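Local coordinates for hydrolase, haloacid dehalogenase-like family (Porphyromonas gingivalis, PDB 2I6X), which is predicted to be a hydrolase of the haloacid dehalogenase superfamily, its precise substrate and physiological role being unassigned, at residues 56-59 and 60-63; 118-121 and 122-125; 129-133 and 134-138; 157-160 and 161-165. One frame throughout, in Å; residues are numbered along the deposited sequence.

Contact 1 of 4, residues 56-59 and 60-63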
# COMPACT_ATOMS: atom_id res chain seq x y z
N ARG A 56 1.53 14.56 -5.56
CA ARG A 56 1.29 15.88 -6.15
C ARG A 56 1.45 17.02 -5.12
O ARG A 56 2.06 18.05 -5.41
CB ARG A 56 -0.08 15.93 -6.84
CG ARG A 56 -0.27 17.17 -7.66
CD ARG A 56 -1.55 17.11 -8.47
NE ARG A 56 -1.77 18.38 -9.16
CZ ARG A 56 -2.39 19.43 -8.62
NH1 ARG A 56 -2.54 20.55 -9.33
NH2 ARG A 56 -2.88 19.35 -7.38
N LYS A 57 0.91 16.83 -3.92
CA LYS A 57 1.29 17.65 -2.77
C LYS A 57 2.21 16.88 -1.85
O LYS A 57 1.98 15.70 -1.53
CB LYS A 57 0.06 18.14 -2.01
CG LYS A 57 -0.71 19.24 -2.73
CD LYS A 57 -2.02 19.56 -2.04
CE LYS A 57 -2.79 20.63 -2.78
NZ LYS A 57 -3.06 20.28 -4.23
N SER A 58 3.28 17.54 -1.42
CA SER A 58 4.11 17.04 -0.34
C SER A 58 3.29 16.95 0.95
O SER A 58 2.17 17.49 1.04
CB SER A 58 5.32 17.96 -0.14
OG SER A 58 4.91 19.24 0.31
N GLU A 59 3.85 16.28 1.95
CA GLU A 59 3.22 16.16 3.26
C GLU A 59 2.91 17.56 3.81
O GLU A 59 1.77 17.85 4.18
CB GLU A 59 4.13 15.34 4.17
CG GLU A 59 3.56 15.01 5.53
CD GLU A 59 3.57 16.21 6.45
OE1 GLU A 59 4.58 16.95 6.45
OE2 GLU A 59 2.56 16.41 7.17
N GLU A 60 3.91 18.44 3.81
CA GLU A 60 3.77 19.83 4.26
C GLU A 60 2.66 20.58 3.54
O GLU A 60 1.88 21.30 4.17
CB GLU A 60 5.10 20.59 4.11
CG GLU A 60 5.01 22.13 4.17
CD GLU A 60 5.53 22.75 5.47
OE1 GLU A 60 5.89 23.95 5.43
OE2 GLU A 60 5.57 22.07 6.52
N GLU A 61 2.61 20.41 2.22
CA GLU A 61 1.60 21.05 1.38
C GLU A 61 0.17 20.55 1.66
O GLU A 61 -0.76 21.36 1.74
CB GLU A 61 1.95 20.89 -0.10
CG GLU A 61 3.13 21.74 -0.56
CD GLU A 61 3.47 21.50 -2.02
OE1 GLU A 61 3.54 20.33 -2.44
OE2 GLU A 61 3.68 22.50 -2.75
N PHE A 62 0.01 19.24 1.82
CA PHE A 62 -1.28 18.63 2.13
C PHE A 62 -1.85 19.08 3.48
O PHE A 62 -3.05 19.34 3.61
CB PHE A 62 -1.14 17.10 2.07
CG PHE A 62 -2.21 16.34 2.82
CD1 PHE A 62 -3.42 16.00 2.19
CD2 PHE A 62 -1.99 15.93 4.16
CE1 PHE A 62 -4.41 15.26 2.87
CE2 PHE A 62 -2.98 15.19 4.87
CZ PHE A 62 -4.19 14.84 4.23
N ARG A 63 -0.98 19.20 4.47
CA ARG A 63 -1.41 19.58 5.79
C ARG A 63 -1.78 21.06 5.86
O ARG A 63 -2.76 21.43 6.51
CB ARG A 63 -0.31 19.22 6.80
CG ARG A 63 -0.75 19.29 8.24
CD ARG A 63 0.24 18.59 9.15
NE ARG A 63 1.59 18.52 8.60
CZ ARG A 63 2.51 19.48 8.72
NH1 ARG A 63 2.19 20.59 9.36
NH2 ARG A 63 3.71 19.33 8.17
O HOH W 1 1.97 20.82 -5.12
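Arg63 meets Glu59 side-on, one helical turn apart, and this is where the contact is drawn together. NE of Arg63 lies 2.7 Å from Glu59 OE2, while NH2 of Arg63 sits 3.1 Å from Glu59 OE1, each carboxylate oxygen using its syn lone pair towards a different nitrogen. Both bonds are nearly straight, and the two flat groups are almost coplanar, 12° apart, an alignment that should fix their rotation. Glu59 gets its carboxylate there by folding at chi2 (-75°), Arg63 by a kink at chi3. Tyr76 and Val79 of helix 76-83 touch this pair, and on the inner side Phe62 is buried, packing edge-to-face with Phe49.

Just before it, Ser58 and Glu61 form a capping box at the start of helix 59-70, in what is probably the helical cap domain that follows the first core strand in this HAD-type fold. Glu61 N donates to Ser58 OG at 3.2 Å, and in return Ser58 N donates to Glu61 OE1 at 3.0 Å, using the anti lone pair of that oxygen. The serine hydroxyl adds a weak bond to the same OE1.

Solvent begins on the far side of that box. A water donates to both Arg56 O and Glu61 OE1, tying the incoming loop to the capping box. Lys57 lays its CB 3.8 Å from Glu61 CB, but its amine departs to a salt bridge with Asp51. Exposed Glu60 adds just a long ion pair, its OE2 3.7 Å from Arg63 NH2.

Contact 2 of 4, residues 118-121 and 122-125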
# COMPACT_ATOMS: atom_id res chain seq x y z
N LEU A 118 4.78 5.48 5.21
CA LEU A 118 6.15 5.22 4.82
C LEU A 118 7.16 5.57 5.90
O LEU A 118 8.12 4.82 6.10
CB LEU A 118 6.48 5.94 3.52
CG LEU A 118 6.01 5.25 2.24
CD1 LEU A 118 6.53 6.04 1.04
CD2 LEU A 118 6.49 3.78 2.22
N ASP A 119 6.96 6.69 6.61
CA ASP A 119 7.77 6.99 7.77
C ASP A 119 7.69 5.84 8.80
O ASP A 119 8.72 5.43 9.36
CB ASP A 119 7.39 8.35 8.39
CG ASP A 119 7.85 9.58 7.52
OD1 ASP A 119 8.54 9.41 6.48
OD2 ASP A 119 7.50 10.74 7.87
N LEU A 120 6.49 5.30 9.04
CA LEU A 120 6.34 4.19 9.98
C LEU A 120 7.04 2.93 9.47
O LEU A 120 7.80 2.27 10.19
CB LEU A 120 4.86 3.88 10.29
CG LEU A 120 4.69 2.54 11.06
CD1 LEU A 120 5.42 2.52 12.40
CD2 LEU A 120 3.24 2.12 11.21
N ALA A 121 6.77 2.61 8.21
CA ALA A 121 7.30 1.42 7.55
C ALA A 121 8.82 1.37 7.45
O ALA A 121 9.39 0.29 7.40
CB ALA A 121 6.66 1.25 6.17
N MSE A 122 9.46 2.52 7.42
CA MSE A 122 10.91 2.56 7.30
C MSE A 122 11.60 2.82 8.64
O MSE A 122 12.79 3.13 8.67
CB MSE A 122 11.33 3.59 6.23
CG MSE A 122 10.74 3.30 4.84
SE MSE A 122 11.34 1.59 4.08
CE MSE A 122 13.16 2.17 3.61
N SER A 123 10.85 2.67 9.73
CA SER A 123 11.41 2.77 11.07
C SER A 123 11.63 1.37 11.68
O SER A 123 11.16 0.37 11.14
CB SER A 123 10.52 3.64 11.97
OG SER A 123 9.38 2.94 12.40
N PRO A 124 12.40 1.29 12.78
CA PRO A 124 12.50 0.01 13.50
C PRO A 124 11.29 -0.33 14.40
O PRO A 124 11.35 -1.26 15.20
CB PRO A 124 13.79 0.17 14.32
CG PRO A 124 13.90 1.66 14.57
CD PRO A 124 13.26 2.34 13.37
N ARG A 125 10.19 0.40 14.22
CA ARG A 125 8.97 0.18 15.00
C ARG A 125 7.87 -0.44 14.15
O ARG A 125 6.73 -0.62 14.61
CB ARG A 125 8.48 1.51 15.57
CG ARG A 125 9.56 2.22 16.34
CD ARG A 125 10.26 1.25 17.31
NE ARG A 125 11.12 1.99 18.23
CZ ARG A 125 11.77 1.46 19.26
NH1 ARG A 125 12.51 2.24 20.02
NH2 ARG A 125 11.67 0.15 19.52
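An ST turn closes off helix 115-121, and its serine, Ser123, reaches back to the last turn of the helix at Leu120. The hydroxyl OG of Ser123 donates to Leu120 O at 2.8 Å, its approach tilted modestly from the carbonyl plane. Ser123 N donates to the same oxygen, Leu120 O, at 3.1 Å, coming from well above that plane, 61° out of it. One carbonyl is thus held by the backbone and the side chain of a single residue. The hydroxyl can do this because chi1 of 78° sets OG between the backbone N and the carbonyl carbon of its own residue, which brings it within reach of Leu120 O. Its other partner defines the turn: Arg125 N donates to Ser123 OG at 3.2 Å.

One residue earlier, Met122 N still makes a helical bond to Leu118 O (3.0 Å), though a bent one. Met122, a selenomethionine, is the first residue to leave helical geometry. Leu120 brings CD1 round to 4.0 Å from Ser123 OG, a methyl beside the hydroxyl. Inward, Ala121 packs on Leu133, and Leu118 leans on Cys144 and Gln145 of helix 143-146. Asp119 OD2 hydrogen-bonds to Tyr76 OH.

The serine hydroxyl therefore acts as donor and acceptor at once: it donates to a carbonyl at the C-terminal end of the helix, where partial negative charge would be expected to gather, and its oxygen accepts the N-H of the departing loop.

Contact 3 of 4, residues 129-133 and 134-138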
# COMPACT_ATOMS: atom_id res chain seq x y z
N SER A 129 10.30 -7.53 14.74
CA SER A 129 11.65 -7.93 14.40
C SER A 129 12.58 -6.74 14.21
O SER A 129 13.79 -6.92 14.22
CB SER A 129 11.63 -8.80 13.14
OG SER A 129 11.14 -8.08 12.01
N GLY A 130 12.02 -5.54 14.06
CA GLY A 130 12.79 -4.34 13.74
C GLY A 130 13.20 -4.27 12.27
O GLY A 130 14.11 -3.53 11.89
N ARG A 131 12.54 -5.06 11.44
CA ARG A 131 12.88 -5.08 10.03
C ARG A 131 12.09 -4.04 9.27
O ARG A 131 10.90 -3.83 9.54
CB ARG A 131 12.73 -6.49 9.47
CG ARG A 131 13.98 -7.32 9.77
CD ARG A 131 14.07 -8.59 9.00
NE ARG A 131 13.91 -8.38 7.56
CZ ARG A 131 13.65 -9.36 6.70
NH1 ARG A 131 13.49 -9.09 5.43
NH2 ARG A 131 13.55 -10.62 7.12
N THR A 132 12.76 -3.35 8.36
CA THR A 132 12.12 -2.30 7.60
C THR A 132 11.36 -2.94 6.46
O THR A 132 11.67 -4.06 6.05
CB THR A 132 13.13 -1.27 7.03
OG1 THR A 132 14.13 -1.96 6.27
CG2 THR A 132 13.80 -0.49 8.15
N LEU A 133 10.35 -2.22 5.97
CA LEU A 133 9.53 -2.67 4.88
C LEU A 133 10.38 -2.95 3.64
O LEU A 133 10.17 -3.95 2.94
CB LEU A 133 8.49 -1.61 4.58
CG LEU A 133 7.55 -1.87 3.41
CD1 LEU A 133 6.52 -2.89 3.84
CD2 LEU A 133 6.90 -0.59 2.92
N ASP A 134 11.35 -2.07 3.39
CA ASP A 134 12.19 -2.16 2.22
C ASP A 134 13.00 -3.47 2.23
O ASP A 134 13.33 -4.03 1.18
CB ASP A 134 13.10 -0.92 2.15
CG ASP A 134 13.26 -0.41 0.74
OD1 ASP A 134 12.74 0.69 0.41
OD2 ASP A 134 13.93 -1.11 -0.06
N SER A 135 13.30 -3.98 3.41
CA SER A 135 14.10 -5.20 3.53
C SER A 135 13.43 -6.52 3.09
O SER A 135 14.09 -7.54 3.03
CB SER A 135 14.62 -5.36 4.97
OG SER A 135 13.62 -5.94 5.80
N PHE A 136 12.13 -6.52 2.79
CA PHE A 136 11.46 -7.76 2.34
C PHE A 136 11.36 -7.83 0.81
O PHE A 136 11.04 -8.88 0.26
CB PHE A 136 10.06 -7.90 2.93
CG PHE A 136 10.05 -8.10 4.42
CD1 PHE A 136 10.08 -9.37 4.97
CD2 PHE A 136 9.99 -7.00 5.28
CE1 PHE A 136 10.08 -9.55 6.38
CE2 PHE A 136 9.99 -7.17 6.66
CZ PHE A 136 10.02 -8.45 7.21
N PHE A 137 11.62 -6.73 0.13
CA PHE A 137 11.39 -6.69 -1.31
C PHE A 137 12.65 -6.39 -2.06
O PHE A 137 13.59 -5.78 -1.51
CB PHE A 137 10.27 -5.69 -1.62
CG PHE A 137 9.04 -5.92 -0.80
CD1 PHE A 137 8.13 -6.92 -1.14
CD2 PHE A 137 8.81 -5.21 0.37
CE1 PHE A 137 7.01 -7.18 -0.38
CE2 PHE A 137 7.67 -5.46 1.14
CZ PHE A 137 6.78 -6.45 0.76
N ASP A 138 12.70 -6.84 -3.30
CA ASP A 138 13.78 -6.42 -4.17
C ASP A 138 13.63 -4.93 -4.42
O ASP A 138 14.62 -4.20 -4.40
CB ASP A 138 13.83 -7.27 -5.44
CG ASP A 138 14.23 -8.71 -5.13
OD1 ASP A 138 15.41 -8.94 -4.78
OD2 ASP A 138 13.37 -9.60 -5.19
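Ser135 OG is held by three hydrogen bonds, two from Arg131 and one given to Thr132 O. Arg131 comes side-on and points both NE, at 3.0 Å from Ser135 OG, and NH1, at 3.2 Å from the same atom, with the oxygen close to the guanidinium plane. The hydroxyl donates to Thr132 O, 2.7 Å from Ser135 OG and in the carbonyl plane. Thr132 O also accepts from Ser135 N, which stands far above that plane, so the serine holds this carbonyl through backbone and side chain alike. Arg131 NH1 adds a weak, strongly bent bond to Ser135 O.

The same guanidinium lies flat on the ring of Phe136 in a cation-pi stack: CZ of Arg131 is 3.9 Å from the Phe136 centroid, the planes are tilted by only 13°, and NH1 is offset toward the rim. A bend at chi3 (52°) turns the otherwise extended arginine so that its edge faces Ser135 and its face covers the ring. NH2 is left to a salt bridge with Asp99 of helix 92-101, so the positive charge is probably balanced by the acid and eased by the ring.

Phe136 N donates to Leu133 O at 3.2 Å, a bond straight at the hydrogen, though the donor stands above the carbonyl plane. Leu133 CD1 packs 3.9 Å from Phe137 CE2, and both side chains rest on Leu109 of strand 106-111. Here a short 3-10 turn that includes 134-136 comes near the end of the loop between helix 115-121 and strand 139-142, an outermost strand of the parallel Rossmann-like HAD core.

Contact 4 of 4, residues 157-160 and 161-165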
# COMPACT_ATOMS: atom_id res chain seq x y z
N LEU A 157 3.48 0.34 -15.47
CA LEU A 157 4.46 0.37 -16.53
C LEU A 157 5.86 0.83 -16.04
O LEU A 157 6.87 0.28 -16.47
CB LEU A 157 3.96 1.19 -17.73
CG LEU A 157 2.65 0.72 -18.42
CD1 LEU A 157 2.34 1.61 -19.60
CD2 LEU A 157 2.75 -0.68 -18.93
N GLU A 158 5.89 1.82 -15.15
CA GLU A 158 7.14 2.23 -14.53
C GLU A 158 7.79 1.04 -13.81
O GLU A 158 8.98 0.75 -14.02
CB GLU A 158 6.93 3.42 -13.59
CG GLU A 158 8.25 4.06 -13.13
CD GLU A 158 8.08 5.32 -12.28
OE1 GLU A 158 7.11 6.06 -12.51
OE2 GLU A 158 8.94 5.61 -11.40
N MSE A 159 6.99 0.33 -13.00
CA MSE A 159 7.39 -0.89 -12.30
C MSE A 159 8.00 -1.97 -13.21
O MSE A 159 9.09 -2.47 -12.95
CB MSE A 159 6.22 -1.47 -11.50
CG MSE A 159 6.55 -2.83 -10.90
SE MSE A 159 5.19 -3.53 -9.68
CE MSE A 159 3.85 -4.02 -11.05
N ILE A 160 7.27 -2.32 -14.26
CA ILE A 160 7.76 -3.23 -15.33
C ILE A 160 9.09 -2.80 -15.92
O ILE A 160 10.03 -3.60 -15.95
CB ILE A 160 6.67 -3.41 -16.42
CG1 ILE A 160 5.40 -4.07 -15.82
CG2 ILE A 160 7.19 -4.16 -17.65
CD1 ILE A 160 4.17 -3.94 -16.75
N ALA A 161 9.18 -1.55 -16.39
CA ALA A 161 10.43 -1.01 -16.93
C ALA A 161 11.58 -1.08 -15.90
O ALA A 161 12.69 -1.52 -16.23
CB ALA A 161 10.24 0.41 -17.41
N ASP A 162 11.31 -0.68 -14.66
CA ASP A 162 12.37 -0.59 -13.66
C ASP A 162 12.85 -1.96 -13.17
O ASP A 162 14.05 -2.16 -12.96
CB ASP A 162 11.94 0.29 -12.47
CG ASP A 162 13.04 0.41 -11.39
OD1 ASP A 162 14.04 1.11 -11.63
OD2 ASP A 162 12.92 -0.22 -10.32
N SER A 163 11.92 -2.90 -13.00
CA SER A 163 12.23 -4.23 -12.46
C SER A 163 12.60 -5.25 -13.53
O SER A 163 13.29 -6.23 -13.23
CB SER A 163 11.03 -4.79 -11.69
OG SER A 163 9.99 -5.08 -12.61
N GLY A 164 12.10 -5.05 -14.74
CA GLY A 164 12.22 -6.03 -15.82
C GLY A 164 11.33 -7.26 -15.68
O GLY A 164 11.58 -8.27 -16.32
N MSE A 165 10.30 -7.18 -14.85
CA MSE A 165 9.36 -8.28 -14.71
C MSE A 165 8.47 -8.44 -15.94
O MSE A 165 7.93 -7.46 -16.47
CB MSE A 165 8.51 -8.09 -13.45
CG MSE A 165 7.55 -6.90 -13.52
SE MSE A 165 6.51 -6.68 -11.88
CE MSE A 165 7.90 -6.35 -10.55
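Within helix 153-163 the N-H groups of Ala161, Asp162 and Ser163 bond four residues back, and Gly164 N follows on Ile160 O at 2.8 Å before the glycine, with a positive phi of 74°, swings the chain out. Ser163 marks the end with its side chain. Its OG donates to Met159 O at 2.8 Å, while Ser163 N reaches the same oxygen at 2.9 Å, the two arriving from opposite faces of the carbonyl plane. Ser163 OG in turn accepts Met165 N at 3.1 Å, which makes an ST turn and turns the chain so that Met165 lies against the last turn of the helix.

Met165 then packs there through its side chain. Its chi1 of 67° lets CG run back along the helix, and a further bend at chi3 lays CE 3.8 Å from Met159 CG. Both are selenomethionines, and the two chains cross obliquely, with SE and CE of Met165 lying beside CG and SE of Met159. Ile160 also borders Met165: its CG1 is 4.2 Å from Met165 CG, and its CG2 lies 3.6 Å from Met165 O. Asp162 points its carboxylate off to Lys139 and Tyr141.

Helix 153-163 is the main helix of a beta-alpha-beta crossover, from strand 139-142 to strand 170-173 across the two strands between them. Accordingly Met159 and Met165 sit down on strands 7-10 and 106-111, Ser163 touches Phe108 and Tyr141, and Phe188, in the loop before strand 189-191, covers Met159, Ile160 and Met165.

In the fold
Contacts 2 and 3 are the pair that touch: Ala121 O lies 3.0 Å from Leu133 N, probably hydrogen-bonded, and Met122 O packs 3.8 Å from Thr132 CG2, although their centres are about 10 Å apart. Contact 1, probably in the helical cap, is not in touch with them; its nearest atoms are about 6 Å from those of contact 2, and Tyr76 touches both, packing on Glu59 and hydrogen-bonding Asp119. Contacts 3 and 4, centres about 20 Å apart, both meet strand 106-111 of the core sheet. In HAD enzymes the active site generally lies between core and cap; no ligand marks it here.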